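Local coordinates for protein probable acetyltransferases (Chromobacterium violaceum, PDB 3PZJ) that probably transfers acetyl groups as a member of the GNAT family, perhaps onto the N-terminal serine or alanine of proteins, at residues C156-D161 and R172-Q177. Sequence-based numbering, arbitrary orientation. Where two conformers were deposited one is given.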
loop_
_atom_site.group_PDB
_atom_site.type_symbol
_atom_site.label_atom_id
_atom_site.label_comp_id
_atom_site.label_asym_id
_atom_site.label_seq_id
_atom_site.Cartn_x
_atom_site.Cartn_y
_atom_site.Cartn_z
ATOM N N CYS A 156 -9.416 -7.924 2.764
ATOM C CA CYS A 156 -9.973 -6.701 3.231
ATOM C C CYS A 156 -9.095 -6.129 4.385
ATOM O O CYS A 156 -9.032 -6.919 5.285
ATOM C CB CYS A 156 -11.445 -6.783 3.647
ATOM S SG CYS A 156 -12.608 -6.918 2.274
ATOM N N GLU A 157 -8.398 -5.014 4.319
ATOM C CA GLU A 157 -7.558 -4.569 5.396
ATOM C C GLU A 157 -8.325 -3.629 6.295
ATOM O O GLU A 157 -9.280 -3.027 5.891
ATOM C CB GLU A 157 -6.355 -3.804 4.876
ATOM C CG GLU A 157 -5.335 -4.628 4.350
ATOM C CD GLU A 157 -4.112 -3.867 3.921
ATOM O OE1 GLU A 157 -3.194 -4.531 3.538
ATOM O OE2 GLU A 157 -4.083 -2.662 3.964
ATOM N N TRP A 158 -7.837 -3.511 7.512
ATOM C CA TRP A 158 -8.176 -2.472 8.437
ATOM C C TRP A 158 -6.850 -1.994 8.988
ATOM O O TRP A 158 -6.065 -2.773 9.422
ATOM C CB TRP A 158 -9.084 -2.983 9.546
ATOM C CG TRP A 158 -9.530 -1.988 10.590
ATOM C CD1 TRP A 158 -8.764 -1.365 11.511
ATOM C CD2 TRP A 158 -10.859 -1.551 10.829
ATOM N NE1 TRP A 158 -9.522 -0.562 12.298
ATOM C CE2 TRP A 158 -10.819 -0.659 11.901
ATOM C CE3 TRP A 158 -12.083 -1.832 10.247
ATOM C CZ2 TRP A 158 -11.952 -0.056 12.393
ATOM C CZ3 TRP A 158 -13.189 -1.218 10.732
ATOM C CH2 TRP A 158 -13.121 -0.351 11.795
ATOM N N ARG A 159 -6.631 -0.699 8.915
ATOM C CA ARG A 159 -5.376 -0.087 9.406
ATOM C C ARG A 159 -5.657 1.045 10.427
ATOM O O ARG A 159 -6.651 1.765 10.341
ATOM C CB ARG A 159 -4.580 0.555 8.290
ATOM C CG ARG A 159 -4.023 -0.387 7.319
ATOM C CD ARG A 159 -3.126 0.274 6.249
ATOM N NE ARG A 159 -2.627 -0.779 5.377
ATOM C CZ ARG A 159 -1.427 -0.796 4.821
ATOM N NH1 ARG A 159 -1.103 -1.781 3.998
ATOM N NH2 ARG A 159 -0.618 0.205 5.031
ATOM N N CYS A 160 -4.770 1.192 11.404
ATOM C CA CYS A 160 -4.892 2.306 12.378
ATOM C C CYS A 160 -3.593 2.713 12.990
ATOM O O CYS A 160 -2.594 2.045 12.939
ATOM C CB CYS A 160 -5.923 1.975 13.472
ATOM S SG CYS A 160 -5.444 0.693 14.584
ATOM N N ASP A 161 -3.583 3.926 13.519
ATOM C CA ASP A 161 -2.442 4.407 14.289
ATOM C C ASP A 161 -2.328 3.519 15.470
ATOM O O ASP A 161 -3.312 3.154 16.098
ATOM C CB ASP A 161 -2.642 5.894 14.655
ATOM C CG ASP A 161 -1.431 6.525 15.339
ATOM O OD1 ASP A 161 -0.963 5.984 16.386
ATOM O OD2 ASP A 161 -1.011 7.607 14.840
ATOM N N ARG A 172 -10.405 -6.120 15.851
ATOM C CA ARG A 172 -10.425 -7.476 16.415
ATOM C C ARG A 172 -11.850 -7.952 16.719
ATOM O O ARG A 172 -12.169 -9.114 16.488
ATOM C CB ARG A 172 -9.494 -7.562 17.648
ATOM C CG ARG A 172 -8.047 -7.577 17.303
ATOM C CD ARG A 172 -7.168 -7.415 18.556
ATOM N NE ARG A 172 -5.718 -7.403 18.393
ATOM C CZ ARG A 172 -4.967 -8.460 18.068
ATOM N NH1 ARG A 172 -5.493 -9.640 17.819
ATOM N NH2 ARG A 172 -3.669 -8.339 18.029
ATOM N N ARG A 173 -12.690 -7.049 17.155
ATOM C CA ARG A 173 -14.049 -7.360 17.507
ATOM C C ARG A 173 -14.788 -7.777 16.241
ATOM O O ARG A 173 -15.559 -8.660 16.283
ATOM C CB ARG A 173 -14.669 -6.141 18.153
ATOM C CG ARG A 173 -16.028 -6.318 18.655
ATOM C CD ARG A 173 -16.428 -5.323 19.688
ATOM N NE ARG A 173 -16.177 -3.962 19.310
ATOM C CZ ARG A 173 -15.360 -3.144 19.966
ATOM N NH1 ARG A 173 -15.228 -1.917 19.565
ATOM N NH2 ARG A 173 -14.698 -3.545 21.045
ATOM N N PHE A 174 -14.495 -7.126 15.136
ATOM C CA PHE A 174 -15.111 -7.446 13.829
ATOM C C PHE A 174 -14.583 -8.713 13.195
ATOM O O PHE A 174 -15.150 -9.232 12.252
ATOM C CB PHE A 174 -14.979 -6.253 12.875
ATOM C CG PHE A 174 -15.723 -5.014 13.322
ATOM C CD1 PHE A 174 -16.944 -5.088 14.000
ATOM C CD2 PHE A 174 -15.174 -3.775 13.133
ATOM C CE1 PHE A 174 -17.628 -3.903 14.416
ATOM C CE2 PHE A 174 -15.837 -2.588 13.535
ATOM C CZ PHE A 174 -17.052 -2.649 14.192
ATOM N N GLY A 175 -13.497 -9.231 13.703
ATOM C CA GLY A 175 -12.959 -10.482 13.241
ATOM C C GLY A 175 -11.779 -10.345 12.263
ATOM O O GLY A 175 -11.394 -11.326 11.674
ATOM N N PHE A 176 -11.241 -9.147 12.067
ATOM C CA PHE A 176 -9.967 -8.983 11.373
ATOM C C PHE A 176 -8.861 -9.603 12.231
ATOM O O PHE A 176 -8.932 -9.565 13.492
ATOM C CB PHE A 176 -9.645 -7.496 11.170
ATOM C CG PHE A 176 -10.604 -6.763 10.259
ATOM C CD1 PHE A 176 -10.350 -6.644 8.913
ATOM C CD2 PHE A 176 -11.786 -6.156 10.766
ATOM C CE1 PHE A 176 -11.208 -5.911 8.069
ATOM C CE2 PHE A 176 -12.674 -5.448 9.896
ATOM C CZ PHE A 176 -12.368 -5.346 8.599
ATOM N N GLN A 177 -7.845 -10.146 11.575
ATOM C CA GLN A 177 -6.702 -10.699 12.254
ATOM C C GLN A 177 -5.564 -9.713 12.221
ATOM O O GLN A 177 -5.296 -9.118 11.151
ATOM C CB GLN A 177 -6.243 -11.950 11.503
ATOM C CG GLN A 177 -7.273 -13.068 11.362
ATOM C CD GLN A 177 -7.880 -13.429 12.712
ATOM O OE1 GLN A 177 -9.104 -13.287 12.937
ATOM N NE2 GLN A 177 -7.018 -13.839 13.633
#
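Glu157, whose backbone C lies 4.1 Å from Phe176 CE1, starts its side chain away from residues 172-177, and its OE2 accepts a 2.8 Å salt-bridge hydrogen bond from Arg159 NE. The donor stands above the carboxylate plane; Glu157 OE1 also pairs with Arg155. Trp158 turns to the other side of the strand, into an aromatic cluster with Phe174 and Phe176.

Trp158 CB sits over the centre of the Phe176 ring, a CH-pi contact 3.9 Å from the centroid. Trp158 CG is anti to the backbone N (chi1 -180°). The edge of the five-membered ring points to the face of Phe176, planes at 54°; separately, Trp158 CE3 lies 3.7 Å from Phe176 CE2. Farther out, Trp158 CH2 meets the rim of Phe174 at CE2, 3.9 Å away. Tryptophan is long enough to reach both phenylalanines while its NE1 bonds to Ser167 OG; Phe176 offers CB a flat apolar face, Phe174 an apolar edge to CH2. Cys156 O approaches the edge of Phe176 in the ring plane, 3.7 Å from CE1.

Gly175 ends the helix in a Schellman motif, its positive phi (100°) suited to glycine, and the chain turns there so that Phe174 and Phe176 both face the strand.

This joins strand 155-161 to the end of helix 165-174 and the loop into strand 177-188, within a beta-alpha-beta crossover of the GNAT fold; Phe176 also packs on Phe198 and Met200 of strand 191-201, and Phe174 on Thr138 of helix 135-150.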